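Local coordinates for nucleosome assembly protein (Plasmodium falciparum, PDB 5X7V) that probably acts as a histone chaperone of the nucleosome assembly protein family, recognising histones for their deposition into chromatin, at residues Lys58-Leu62 with Leu175-Ile180; Asp71-His75 with Lys100-Met105. One frame throughout, in Å; residues are numbered along the deposited sequence.

Contact 1: Lys58-Leu62 with Leu175-Ile180; sequences KHPAL and LIRREI
Helix 172-180 lies against the loop between helices 51-56 and 68-73 with the backbones well apart: the closest CA pairs are His59 with Ile180 at 8.1 Å and Ala61 with Leu175 at 8.3 Å, so side chains fill the gap. The loop turns at Pro60 and Ala61, closed by Leu62 N to His59 O at 2.8 Å, which lets His59, Ala61 and Leu62 point their CB atoms at the helix. Leu175, rotamer m,t, sets CD1 3.7 Å from Ala61 CB and 3.8 Å from Leu62 CD2, and both its methyls lie against the imidazole, closest at Leu175 CD2 to His59 NE2, 3.5 Å. Ile176 has its CA-to-CB bond sideways to the loop, and its side chain touches Leu79 and Ile93 of the sheet. Over 176-180 the helix carries a wider pi-type turn: a weak hydrogen bond from Ile180 N to Leu175 O (3.1 Å) beside the alpha-type Glu179 N to Leu175 O (2.9 Å) and Ile180 N to Ile176 O (3.2 Å). Glu179 brings OE1 to 3.6 Å from His59 CE1 without a hydrogen bond. Ile180, also m,t, puts CD1 3.8 Å from His59 CD2. His59, rotamer t, extends its ring among these three side chains, and Tyr187 meets it too. This is mainly apolar packing of helix 172-180, late in this fragment and lying on the antiparallel sheet, against an interhelical loop within the alpha/beta domain of the NAP fold.

Contact 2: Asp71-His75 with Lys100-Met105; sequences DILNH and KAKEFM
Phe104 lays one face of its ring over Ile72: CG1 of Ile72 is 4.2 Å from the ring centroid and 28° off the normal, a CH-pi contact, with Ile72 CG1 to Phe104 CG at 3.8 Å. The ring, set by chi1 near -47° and chi2 near 90°, also reaches Asp71, whose CB is 4.2 Å from Phe104 CZ, and His75, whose CD2 is 4.5 Å from Phe104 CE1. The backbones come close here, with Ile72 CA to Ala101 CA at 6.0 Å. Residues 71-73 are helical, and His75 N to Ile72 O at 2.8 Å turns the chain toward strand 76-82. Across the contact, 100-103 form a 3-10 segment, with Glu103 N hydrogen-bonded to Lys100 O at 3.3 Å and Phe104 N to Ala101 O at 3.0 Å. In the NAP domain this packs the helix that leads into the first strand of the antiparallel sheet against the connection between strands 91-97 and 109-116; His75 adds a backbone hydrogen bond to Gly98. The His75 side chain, chi1 m and chi2 near -85°, places ND1 3.6 Å from Lys100 CB and its own CB 4.1 Å from Ala101 CB; the lysine's amino end leads away. Met105, chi1 p and chi2 t, swings SD to 3.9 Å from Ile72 CG2, and Trp131, Pro137 and Phe158 also touch Ile72.

Contact 2 is nested along the chain inside the long loop that contact 1 closes: 58-62 and 175-180 are 113 residues apart at their closest ends, 71-75 and 100-105 only 25. The centres of the two contacts lie 21 Å apart and their nearest atoms about 7 Å, so the two do not touch. The centre of contact 1 lies 9 Å from the centre of the chain, that of contact 2 20 Å. Strand 76-82 connects them: it follows directly on 71-75, and its Leu79 packs against Ile176 of helix 172-180. Helix 51-56, just before 58-62, also touches Leu73 and Asn74. The other chain of the assembly touches neither contact.

Contact 1: Lys58-Leu62 with Leu175-Ile180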
loop_
_atom_site.group_PDB
_atom_site.type_symbol
_atom_site.label_atom_id
_atom_site.label_comp_id
_atom_site.label_asym_id
_atom_site.label_seq_id
_atom_site.Cartn_x
_atom_site.Cartn_y
_atom_site.Cartn_z
ATOM N N LYS A 58 0.797 -10.638 18.583
ATOM C CA LYS A 58 1.515 -11.509 17.681
ATOM C C LYS A 58 1.943 -10.736 16.434
ATOM O O LYS A 58 2.559 -11.288 15.524
ATOM C CB LYS A 58 0.667 -12.705 17.278
ATOM C CG LYS A 58 0.491 -13.762 18.346
ATOM C CD LYS A 58 0.551 -15.098 17.688
ATOM C CE LYS A 58 -0.346 -16.132 18.333
ATOM N NZ LYS A 58 -0.107 -17.458 17.647
ATOM N N HIS A 59 1.600 -9.463 16.373
ATOM C CA HIS A 59 2.173 -8.618 15.348
ATOM C C HIS A 59 3.509 -8.114 15.853
ATOM O O HIS A 59 3.568 -7.528 16.932
ATOM C CB HIS A 59 1.242 -7.459 15.021
ATOM C CG HIS A 59 1.732 -6.611 13.909
ATOM N ND1 HIS A 59 2.809 -6.975 13.100
ATOM C CD2 HIS A 59 1.322 -5.424 13.423
ATOM C CE1 HIS A 59 3.024 -6.044 12.212
ATOM N NE2 HIS A 59 2.126 -5.078 12.381
ATOM N N PRO A 60 4.591 -8.366 15.089
ATOM C CA PRO A 60 5.941 -7.932 15.469
ATOM C C PRO A 60 6.024 -6.545 16.124
ATOM O O PRO A 60 6.686 -6.392 17.153
ATOM C CB PRO A 60 6.679 -7.961 14.136
ATOM C CG PRO A 60 6.072 -9.126 13.419
ATOM C CD PRO A 60 4.625 -9.240 13.895
ATOM N N ALA A 61 5.331 -5.556 15.569
ATOM C CA ALA A 61 5.468 -4.180 16.074
ATOM C C ALA A 61 4.767 -3.958 17.406
ATOM O O ALA A 61 4.891 -2.882 18.009
ATOM C CB ALA A 61 4.947 -3.182 15.048
ATOM N N LEU A 62 4.022 -4.956 17.863
ATOM C CA LEU A 62 3.242 -4.788 19.075
ATOM C C LEU A 62 3.643 -5.806 20.095
ATOM O O LEU A 62 3.141 -5.796 21.211
ATOM C CB LEU A 62 1.747 -4.909 18.794
ATOM C CG LEU A 62 1.149 -3.904 17.813
ATOM C CD1 LEU A 62 -0.367 -4.040 17.818
ATOM C CD2 LEU A 62 1.596 -2.510 18.161
ATOM N N LEU A 175 -1.185 -0.220 11.439
ATOM C CA LEU A 175 -0.925 -1.650 11.434
ATOM C C LEU A 175 -2.247 -2.399 11.419
ATOM O O LEU A 175 -2.376 -3.399 10.731
ATOM C CB LEU A 175 -0.103 -2.085 12.647
ATOM C CG LEU A 175 1.200 -1.395 13.038
ATOM C CD1 LEU A 175 1.574 -1.903 14.405
ATOM C CD2 LEU A 175 2.335 -1.633 12.046
ATOM N N ILE A 176 -3.231 -1.911 12.171
ATOM C CA ILE A 176 -4.543 -2.552 12.175
ATOM C C ILE A 176 -5.164 -2.495 10.787
ATOM O O ILE A 176 -5.495 -3.529 10.214
ATOM C CB ILE A 176 -5.523 -1.917 13.173
ATOM C CG1 ILE A 176 -5.275 -2.404 14.592
ATOM C CG2 ILE A 176 -6.906 -2.344 12.861
ATOM C CD1 ILE A 176 -6.107 -1.646 15.598
ATOM N N ARG A 177 -5.309 -1.281 10.259
ATOM C CA ARG A 177 -5.921 -1.060 8.947
ATOM C C ARG A 177 -5.256 -1.873 7.857
ATOM O O ARG A 177 -5.933 -2.574 7.119
ATOM C CB ARG A 177 -5.870 0.432 8.561
ATOM C CG ARG A 177 -6.554 0.770 7.217
ATOM C CD ARG A 177 -6.383 2.273 6.827
ATOM N NE ARG A 177 -5.074 2.578 6.218
ATOM C CZ ARG A 177 -4.753 2.337 4.941
ATOM N NH1 ARG A 177 -5.632 1.777 4.107
ATOM N NH2 ARG A 177 -3.545 2.648 4.490
ATOM N N ARG A 178 -3.931 -1.781 7.774
ATOM C CA ARG A 178 -3.182 -2.297 6.636
ATOM C C ARG A 178 -2.729 -3.737 6.777
ATOM O O ARG A 178 -2.466 -4.393 5.787
ATOM C CB ARG A 178 -1.959 -1.414 6.371
ATOM C CG ARG A 178 -2.286 -0.009 5.845
ATOM C CD ARG A 178 -1.034 0.863 5.723
ATOM N NE ARG A 178 -0.085 0.395 4.716
ATOM C CZ ARG A 178 1.152 0.866 4.582
ATOM N NH1 ARG A 178 1.601 1.798 5.412
ATOM N NH2 ARG A 178 1.953 0.387 3.634
ATOM N N GLU A 179 -2.644 -4.246 7.995
ATOM C CA GLU A 179 -2.088 -5.584 8.166
ATOM C C GLU A 179 -2.962 -6.566 8.932
ATOM O O GLU A 179 -2.981 -7.742 8.579
ATOM C CB GLU A 179 -0.720 -5.484 8.837
ATOM C CG GLU A 179 0.356 -5.062 7.854
ATOM C CD GLU A 179 1.700 -4.841 8.508
ATOM O OE1 GLU A 179 2.486 -5.828 8.644
ATOM O OE2 GLU A 179 1.961 -3.666 8.858
ATOM N N ILE A 180 -3.693 -6.102 9.945
ATOM C CA ILE A 180 -4.341 -7.030 10.860
ATOM C C ILE A 180 -5.835 -7.193 10.614
ATOM O O ILE A 180 -6.363 -8.297 10.724
ATOM C CB ILE A 180 -4.128 -6.613 12.325
ATOM C CG1 ILE A 180 -2.652 -6.610 12.674
ATOM C CG2 ILE A 180 -4.802 -7.591 13.267
ATOM C CD1 ILE A 180 -2.377 -6.038 14.031
#

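Contact 2: Asp71-His75 with Lys100-Met105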
loop_
_atom_site.group_PDB
_atom_site.type_symbol
_atom_site.label_atom_id
_atom_site.label_comp_id
_atom_site.label_asym_id
_atom_site.label_seq_id
_atom_site.Cartn_x
_atom_site.Cartn_y
_atom_site.Cartn_z
ATOM N N ASP A 71 -3.766 -7.225 30.521
ATOM C CA ASP A 71 -4.821 -7.304 31.544
ATOM C C ASP A 71 -6.096 -6.608 31.111
ATOM O O ASP A 71 -7.186 -7.130 31.313
ATOM C CB ASP A 71 -4.347 -6.712 32.880
ATOM C CG ASP A 71 -3.554 -7.702 33.709
ATOM O OD1 ASP A 71 -3.946 -8.897 33.708
ATOM O OD2 ASP A 71 -2.547 -7.290 34.346
ATOM N N ILE A 72 -5.947 -5.433 30.510
ATOM C CA ILE A 72 -7.072 -4.690 29.950
ATOM C C ILE A 72 -7.518 -5.293 28.607
ATOM O O ILE A 72 -8.685 -5.629 28.426
ATOM C CB ILE A 72 -6.715 -3.193 29.754
ATOM C CG1 ILE A 72 -6.339 -2.528 31.090
ATOM C CG2 ILE A 72 -7.893 -2.450 29.154
ATOM C CD1 ILE A 72 -4.871 -2.392 31.342
ATOM N N LEU A 73 -6.568 -5.472 27.693
ATOM C CA LEU A 73 -6.852 -6.067 26.388
ATOM C C LEU A 73 -7.597 -7.392 26.469
ATOM O O LEU A 73 -8.352 -7.734 25.554
ATOM C CB LEU A 73 -5.562 -6.275 25.577
ATOM C CG LEU A 73 -4.873 -5.059 24.927
ATOM C CD1 LEU A 73 -3.645 -5.485 24.133
ATOM C CD2 LEU A 73 -5.810 -4.247 24.071
ATOM N N ASN A 74 -7.395 -8.134 27.553
ATOM C CA ASN A 74 -8.113 -9.395 27.770
ATOM C C ASN A 74 -9.625 -9.238 27.923
ATOM O O ASN A 74 -10.350 -10.219 28.038
ATOM C CB ASN A 74 -7.550 -10.099 28.994
ATOM C CG ASN A 74 -6.497 -11.130 28.638
ATOM O OD1 ASN A 74 -6.549 -11.730 27.558
ATOM N ND2 ASN A 74 -5.548 -11.356 29.549
ATOM N N HIS A 75 -10.083 -7.986 27.935
ATOM C CA HIS A 75 -11.504 -7.644 28.025
ATOM C C HIS A 75 -11.905 -6.776 26.832
ATOM O O HIS A 75 -12.943 -6.133 26.832
ATOM C CB HIS A 75 -11.808 -6.931 29.348
ATOM C CG HIS A 75 -11.276 -7.651 30.549
ATOM N ND1 HIS A 75 -11.965 -8.662 31.182
ATOM C CD2 HIS A 75 -10.095 -7.536 31.200
ATOM C CE1 HIS A 75 -11.240 -9.125 32.189
ATOM N NE2 HIS A 75 -10.102 -8.461 32.218
ATOM N N LYS A 100 -15.748 -5.800 32.979
ATOM C CA LYS A 100 -14.671 -6.090 33.926
ATOM C C LYS A 100 -13.516 -5.138 33.771
ATOM O O LYS A 100 -12.655 -5.048 34.641
ATOM C CB LYS A 100 -14.150 -7.502 33.746
ATOM C CG LYS A 100 -15.120 -8.587 34.065
ATOM C CD LYS A 100 -14.442 -9.907 33.839
ATOM C CE LYS A 100 -15.339 -11.054 34.165
ATOM N NZ LYS A 100 -14.511 -12.199 34.682
ATOM N N ALA A 101 -13.484 -4.448 32.637
ATOM C CA ALA A 101 -12.436 -3.493 32.355
ATOM C C ALA A 101 -12.629 -2.235 33.198
ATOM O O ALA A 101 -11.757 -1.373 33.258
ATOM C CB ALA A 101 -12.420 -3.163 30.902
ATOM N N LYS A 102 -13.776 -2.140 33.863
ATOM C CA LYS A 102 -14.058 -1.015 34.745
ATOM C C LYS A 102 -13.168 -1.052 35.986
ATOM O O LYS A 102 -13.160 -0.101 36.770
ATOM C CB LYS A 102 -15.529 -1.002 35.170
ATOM C CG LYS A 102 -16.504 -0.518 34.132
ATOM C CD LYS A 102 -17.440 0.523 34.715
ATOM C CE LYS A 102 -18.701 0.713 33.867
ATOM N NZ LYS A 102 -19.777 -0.257 34.266
ATOM N N GLU A 103 -12.440 -2.153 36.184
ATOM C CA GLU A 103 -11.450 -2.200 37.242
ATOM C C GLU A 103 -10.313 -1.234 36.947
ATOM O O GLU A 103 -9.680 -0.712 37.863
ATOM C CB GLU A 103 -10.883 -3.603 37.417
ATOM C CG GLU A 103 -9.990 -3.710 38.655
ATOM C CD GLU A 103 -9.222 -5.010 38.775
ATOM O OE1 GLU A 103 -9.836 -6.096 38.865
ATOM O OE2 GLU A 103 -7.975 -4.929 38.799
ATOM N N PHE A 104 -10.062 -0.994 35.660
ATOM C CA PHE A 104 -8.861 -0.281 35.220
ATOM C C PHE A 104 -9.105 1.106 34.623
ATOM O O PHE A 104 -8.191 1.939 34.600
ATOM C CB PHE A 104 -8.091 -1.094 34.172
ATOM C CG PHE A 104 -7.891 -2.536 34.526
ATOM C CD1 PHE A 104 -8.827 -3.496 34.146
ATOM C CD2 PHE A 104 -6.744 -2.948 35.197
ATOM C CE1 PHE A 104 -8.637 -4.822 34.453
ATOM C CE2 PHE A 104 -6.550 -4.280 35.502
ATOM C CZ PHE A 104 -7.503 -5.217 35.132
ATOM N N MET A 105 -10.314 1.350 34.121
ATOM C CA MET A 105 -10.533 2.518 33.273
ATOM C C MET A 105 -12.004 2.835 33.018
ATOM O O MET A 105 -12.913 2.095 33.428
ATOM C CB MET A 105 -9.834 2.306 31.938
ATOM C CG MET A 105 -10.499 1.232 31.143
ATOM S SD MET A 105 -9.832 0.953 29.470
ATOM C CE MET A 105 -10.454 2.398 28.642
#